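Local coordinates for MIPZ (Caulobacter crescentus, PDB 2XJ9), which is an ATPase and cell division inhibitor that helps position the division plane, its gradient driven by localized dimerization and nucleoid binding, at residues A49-N54 and E226-G231; R219-Y224 and H250-Q255. The protein carries 1 engineered substitution. All coordinates share one frame; numbering follows the deposited sequence.

Both contacts are largely buried, with centres about 16 and 17 Å from the centre of the chain, and both touch the second subunit. Each draws one segment from the connection between strand 213-215 and helix 249-263, where Arg219-Tyr224 and Glu226-Gly231 follow each other with one residue between. Contact 1 sets the later part of this connection against helix 47-62, contact 2 the earlier part against helix 249-263. The chemistry differs with the place: contact 1 is aromatic, with two phenylalanine rings, a glycine and one weak asparagine bond. Contact 2 pairs aliphatic groups with an arginine and a tyrosine whose polar ends go to Glu256, and its loop reads the adenine of the bound nucleotide through backbone atoms.

Contact 1 of 2, residues A49-N54 and E226-G231; sequences ARFFEN and ELFPFG
Phe51 lays one face of its ring over Gly231, whose CA sits above the plane, offset toward the rim, in a CH-pi contact. A second link uses the backbone: Gly231 CA makes a C-H...O contact with Phe51 O at 3.4 Å. Glycine suits this place because its positive phi of 65° is easily adopted without a CB, and a side chain would probably crowd the Phe51 carbonyl. Phe51 reaches across from its helix with CG anti to the backbone N (chi1 179°). At the edge of its ring comes Phe228, with Phe228 CD1 4.1 Å from Phe51 CD1, and the two side chains run past each other in opposite directions. The far end of the Phe228 ring reaches Arg50, its CZ 4.0 Å from Arg50 CB.

The CB of Asn54 is directed toward the loop, where both it and the amide make contacts. Asn54 ND2 gives a weak hydrogen bond to Phe228 O (3.3 Å) and also stands over one face of the Phe228 ring, 3.8 Å from Phe228 CE2, with amide and ring planes nearly perpendicular (82°). Its CB rests on the Pro229 carbonyl. Asparagine suits the position because its ND2 has the right reach for both the Phe228 carbonyl and the ring face.

Further out, Arg50 turns its guanidinium to Asp141 of the second subunit in a salt bridge, and Phe51 directs CD2 over the centre of the Phe52 ring. Phe51 and Phe52 also rest on Val23 and Val26 respectively, so that helix 47-62 is packed between helix 18-30 and the loop that follows strand 213-215.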
# COMPACT_ATOMS: atom_id res chain seq x y z
N ALA A 49 7.47 -12.73 5.64
CA ALA A 49 7.36 -14.00 6.38
C ALA A 49 6.54 -15.07 5.61
O ALA A 49 6.95 -16.23 5.48
CB ALA A 49 6.78 -13.75 7.75
N ARG A 50 5.37 -14.66 5.11
CA ARG A 50 4.58 -15.50 4.23
C ARG A 50 5.37 -15.93 2.99
O ARG A 50 5.26 -17.08 2.57
CB ARG A 50 3.31 -14.76 3.78
CG ARG A 50 2.33 -14.40 4.92
CD ARG A 50 1.24 -15.45 5.12
NE ARG A 50 1.58 -16.74 4.51
CZ ARG A 50 1.01 -17.22 3.41
NH1 ARG A 50 1.39 -18.38 2.90
NH2 ARG A 50 0.04 -16.53 2.81
N PHE A 51 6.15 -15.03 2.40
CA PHE A 51 6.90 -15.43 1.23
C PHE A 51 7.72 -16.66 1.54
O PHE A 51 7.66 -17.64 0.83
CB PHE A 51 7.82 -14.32 0.73
CG PHE A 51 8.62 -14.72 -0.49
CD1 PHE A 51 8.04 -14.75 -1.74
CD2 PHE A 51 9.95 -15.08 -0.37
CE1 PHE A 51 8.78 -15.14 -2.86
CE2 PHE A 51 10.70 -15.48 -1.48
CZ PHE A 51 10.12 -15.50 -2.72
N PHE A 52 8.46 -16.60 2.63
CA PHE A 52 9.42 -17.66 2.96
C PHE A 52 8.79 -18.91 3.57
O PHE A 52 9.33 -20.00 3.43
CB PHE A 52 10.57 -17.11 3.80
CG PHE A 52 11.45 -16.16 3.04
CD1 PHE A 52 11.42 -14.81 3.28
CD2 PHE A 52 12.29 -16.63 2.04
CE1 PHE A 52 12.22 -13.95 2.57
CE2 PHE A 52 13.08 -15.79 1.33
CZ PHE A 52 13.05 -14.44 1.59
N GLU A 53 7.66 -18.77 4.24
CA GLU A 53 6.87 -19.96 4.55
C GLU A 53 6.44 -20.71 3.28
O GLU A 53 6.38 -21.94 3.28
CB GLU A 53 5.65 -19.62 5.39
CG GLU A 53 6.00 -19.01 6.71
CD GLU A 53 4.78 -18.54 7.48
OE1 GLU A 53 3.66 -18.58 6.89
OE2 GLU A 53 4.96 -18.13 8.66
N ASN A 54 6.14 -19.98 2.20
CA ASN A 54 5.77 -20.61 0.94
C ASN A 54 6.98 -21.24 0.27
O ASN A 54 6.85 -22.24 -0.43
CB ASN A 54 5.12 -19.59 -0.02
CG ASN A 54 3.84 -18.99 0.53
OD1 ASN A 54 3.10 -19.64 1.27
ND2 ASN A 54 3.57 -17.74 0.17
N GLU A 226 4.46 -12.55 -9.52
CA GLU A 226 3.79 -13.73 -10.04
C GLU A 226 4.19 -14.99 -9.29
O GLU A 226 3.44 -15.97 -9.28
CB GLU A 226 4.11 -13.87 -11.52
CG GLU A 226 3.50 -15.08 -12.18
CD GLU A 226 3.97 -15.27 -13.61
OE1 GLU A 226 5.17 -14.99 -13.88
OE2 GLU A 226 3.16 -15.69 -14.46
N LEU A 227 5.36 -14.97 -8.66
CA LEU A 227 5.90 -16.17 -8.02
C LEU A 227 5.68 -16.21 -6.50
O LEU A 227 6.12 -17.14 -5.82
CB LEU A 227 7.39 -16.31 -8.34
CG LEU A 227 7.68 -16.42 -9.83
CD1 LEU A 227 9.17 -16.33 -10.11
CD2 LEU A 227 7.11 -17.72 -10.32
N PHE A 228 4.98 -15.22 -5.98
CA PHE A 228 4.78 -15.15 -4.54
C PHE A 228 4.19 -16.41 -3.94
O PHE A 228 4.55 -16.81 -2.85
CB PHE A 228 3.92 -13.95 -4.18
CG PHE A 228 3.47 -13.94 -2.75
CD1 PHE A 228 4.19 -13.26 -1.79
CD2 PHE A 228 2.30 -14.59 -2.37
CE1 PHE A 228 3.74 -13.23 -0.47
CE2 PHE A 228 1.86 -14.56 -1.04
CZ PHE A 228 2.59 -13.89 -0.10
N PRO A 229 3.24 -17.03 -4.63
CA PRO A 229 2.64 -18.22 -4.00
C PRO A 229 3.64 -19.37 -3.78
O PRO A 229 3.39 -20.23 -2.95
CB PRO A 229 1.54 -18.63 -4.99
CG PRO A 229 1.22 -17.36 -5.73
CD PRO A 229 2.50 -16.59 -5.83
N PHE A 230 4.74 -19.37 -4.53
CA PHE A 230 5.73 -20.44 -4.44
C PHE A 230 6.88 -20.04 -3.55
O PHE A 230 7.69 -20.88 -3.15
CB PHE A 230 6.28 -20.76 -5.81
CG PHE A 230 5.24 -21.01 -6.85
CD1 PHE A 230 5.16 -20.21 -7.97
CD2 PHE A 230 4.33 -22.04 -6.70
CE1 PHE A 230 4.20 -20.44 -8.92
CE2 PHE A 230 3.37 -22.27 -7.65
CZ PHE A 230 3.31 -21.47 -8.76
N GLY A 231 6.97 -18.76 -3.25
CA GLY A 231 8.09 -18.24 -2.51
C GLY A 231 9.33 -18.40 -3.35
O GLY A 231 10.29 -18.96 -2.91

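Contact 2 of 2, residues R219-Y224 and H250-Q255; sequences RDRVIY and HLAARQ. With AGS (phosphothiophosphoric acid-adenylate ester), chain D.
Arg221 spreads one face of its guanidinium over Ala252, NH2 lying 3.5 Å from Ala252 CB, while Arg219 CB covers the opposite face. The small methyl of Ala252 lets the flat cation lie close to the helix; the charge of Arg221 is met by Glu256, which forms a salt bridge with NH1. Beside it, Ile223 carries the apolar part: CG2 touches Ala253 CB at 4.2 Å, and CD1 meets His250 CE1 at 4.0 Å where the two side chains cross at about a right angle.

Tyr224 spans from nucleotide to helix. Its CD2 lies 3.3 Å from AGS N6, its far end packs on Ala253 CB, and its hydroxyl is hydrogen-bonded to Glu256. A phenylalanine here, lacking the hydroxyl, would probably leave Glu256 OE1 without this bond and the ring less firmly tied to helix 249-263.

The adenine is read by backbone. AGS N6 donates to Arg219 O (3.2 Å). AGS N1 accepts from Arg221 N (3.0 Å, 156°), which completes a pairing suited to adenine. The loop from strand 213-215 is thus held between the base and helix 249-263, with His24 of helix 18-30 meeting the Tyr224 ring edge-to-face.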
# COMPACT_ATOMS: atom_id res chain seq x y z
N ARG A 219 10.46 -1.60 -12.73
CA ARG A 219 9.29 -1.32 -13.54
C ARG A 219 8.23 -2.32 -13.18
O ARG A 219 8.53 -3.38 -12.66
CB ARG A 219 9.63 -1.41 -15.02
CG ARG A 219 10.63 -0.36 -15.44
CD ARG A 219 10.61 -0.15 -16.93
NE ARG A 219 9.25 -0.30 -17.47
CZ ARG A 219 8.87 0.11 -18.68
NH1 ARG A 219 7.62 -0.07 -19.08
NH2 ARG A 219 9.74 0.72 -19.48
N ASP A 220 6.99 -1.96 -13.43
CA ASP A 220 5.86 -2.85 -13.21
C ASP A 220 6.09 -4.12 -14.03
O ASP A 220 6.26 -4.07 -15.23
CB ASP A 220 4.58 -2.11 -13.62
CG ASP A 220 3.32 -2.75 -13.06
OD1 ASP A 220 3.42 -3.66 -12.23
OD2 ASP A 220 2.22 -2.31 -13.46
N ARG A 221 6.12 -5.27 -13.37
CA ARG A 221 6.45 -6.50 -14.05
C ARG A 221 5.86 -7.70 -13.37
O ARG A 221 6.19 -8.00 -12.23
CB ARG A 221 7.95 -6.69 -14.08
CG ARG A 221 8.65 -5.78 -15.03
CD ARG A 221 9.84 -6.50 -15.64
NE ARG A 221 10.36 -5.77 -16.78
CZ ARG A 221 11.29 -4.83 -16.68
NH1 ARG A 221 11.78 -4.52 -15.48
NH2 ARG A 221 11.73 -4.21 -17.76
N VAL A 222 5.01 -8.42 -14.08
CA VAL A 222 4.39 -9.63 -13.57
C VAL A 222 5.34 -10.55 -12.80
O VAL A 222 4.94 -11.17 -11.82
CB VAL A 222 3.80 -10.46 -14.73
CG1 VAL A 222 2.64 -11.31 -14.24
CG2 VAL A 222 3.37 -9.54 -15.87
N ILE A 223 6.58 -10.65 -13.26
CA ILE A 223 7.54 -11.59 -12.70
C ILE A 223 7.95 -11.18 -11.28
O ILE A 223 8.47 -12.00 -10.50
CB ILE A 223 8.79 -11.74 -13.63
CG1 ILE A 223 9.70 -12.87 -13.14
CG2 ILE A 223 9.55 -10.44 -13.73
CD1 ILE A 223 9.04 -14.23 -13.16
N TYR A 224 7.69 -9.92 -10.94
CA TYR A 224 8.01 -9.42 -9.60
C TYR A 224 6.94 -9.80 -8.59
O TYR A 224 7.06 -9.50 -7.39
CB TYR A 224 8.18 -7.91 -9.61
CG TYR A 224 9.47 -7.41 -10.22
CD1 TYR A 224 10.64 -8.16 -10.16
CD2 TYR A 224 9.53 -6.18 -10.85
CE1 TYR A 224 11.82 -7.70 -10.73
CE2 TYR A 224 10.70 -5.72 -11.40
CZ TYR A 224 11.84 -6.48 -11.34
OH TYR A 224 13.00 -6.02 -11.88
N HIS A 250 12.41 -11.51 -18.41
CA HIS A 250 13.31 -11.97 -17.36
C HIS A 250 14.65 -11.26 -17.40
O HIS A 250 15.17 -10.87 -16.36
CB HIS A 250 13.53 -13.48 -17.45
CG HIS A 250 12.28 -14.28 -17.27
ND1 HIS A 250 11.04 -13.70 -17.17
CD2 HIS A 250 12.09 -15.62 -17.16
CE1 HIS A 250 10.13 -14.64 -17.01
NE2 HIS A 250 10.73 -15.81 -17.01
N LEU A 251 15.20 -11.08 -18.59
CA LEU A 251 16.52 -10.50 -18.70
C LEU A 251 16.53 -9.05 -18.29
O LEU A 251 17.41 -8.62 -17.56
CB LEU A 251 17.07 -10.68 -20.12
CG LEU A 251 17.18 -12.14 -20.58
CD1 LEU A 251 17.87 -12.23 -21.94
CD2 LEU A 251 17.90 -13.01 -19.54
N ALA A 252 15.54 -8.28 -18.73
CA ALA A 252 15.46 -6.89 -18.31
C ALA A 252 15.34 -6.80 -16.79
O ALA A 252 15.87 -5.88 -16.15
CB ALA A 252 14.29 -6.21 -18.96
N ALA A 253 14.65 -7.78 -16.21
CA ALA A 253 14.39 -7.80 -14.77
C ALA A 253 15.64 -8.04 -13.93
O ALA A 253 15.94 -7.28 -13.00
CB ALA A 253 13.32 -8.85 -14.44
N ARG A 254 16.38 -9.10 -14.26
CA ARG A 254 17.57 -9.41 -13.50
C ARG A 254 18.57 -8.28 -13.71
O ARG A 254 19.43 -8.01 -12.86
CB ARG A 254 18.14 -10.75 -13.92
CG ARG A 254 18.98 -10.72 -15.17
CD ARG A 254 19.13 -12.11 -15.75
NE ARG A 254 19.18 -13.08 -14.69
CZ ARG A 254 18.39 -14.10 -14.37
NH1 ARG A 254 18.75 -14.75 -13.29
NH2 ARG A 254 17.32 -14.49 -15.06
N GLN A 255 18.44 -7.60 -14.85
CA GLN A 255 19.18 -6.37 -15.11
C GLN A 255 18.94 -5.30 -14.06
O GLN A 255 19.87 -4.91 -13.36
CB GLN A 255 18.86 -5.83 -16.50
CG GLN A 255 19.85 -6.26 -17.57
CD GLN A 255 21.28 -5.91 -17.18
OE1 GLN A 255 22.23 -6.26 -17.89
NE2 GLN A 255 21.45 -5.23 -16.04
PG AGS D . 2.27 -2.56 2.55
S1G AGS D . 1.98 -1.18 3.14
O2G AGS D . 1.07 -3.45 2.33
O3G AGS D . 3.39 -3.34 3.20
PB AGS D . 4.29 -2.75 0.51
O1B AGS D . 5.13 -1.49 0.52
O2B AGS D . 4.66 -4.04 1.19
O3B AGS D . 2.84 -2.28 1.05
PA AGS D . 4.18 -4.42 -1.79
O1A AGS D . 5.64 -4.83 -1.82
O2A AGS D . 3.16 -5.38 -1.29
O3A AGS D . 4.00 -3.04 -1.04
O5' AGS D . 3.75 -3.93 -3.25
C5' AGS D . 2.43 -3.46 -3.47
C4' AGS D . 1.75 -4.28 -4.59
O4' AGS D . 2.52 -4.03 -5.74
C3' AGS D . 1.79 -5.78 -4.42
O3' AGS D . 0.65 -6.34 -5.05
C2' AGS D . 2.99 -6.28 -5.21
O2' AGS D . 2.70 -7.61 -5.68
C1' AGS D . 3.06 -5.23 -6.29
N9 AGS D . 4.36 -4.73 -6.79
C8 AGS D . 5.25 -3.98 -6.10
N7 AGS D . 6.32 -3.65 -6.87
C5 AGS D . 6.09 -4.17 -8.08
C6 AGS D . 6.80 -4.20 -9.36
N6 AGS D . 7.99 -3.57 -9.47
N1 AGS D . 6.21 -4.85 -10.38
C2 AGS D . 5.03 -5.48 -10.28
N3 AGS D . 4.32 -5.51 -9.15
C4 AGS D . 4.80 -4.88 -8.04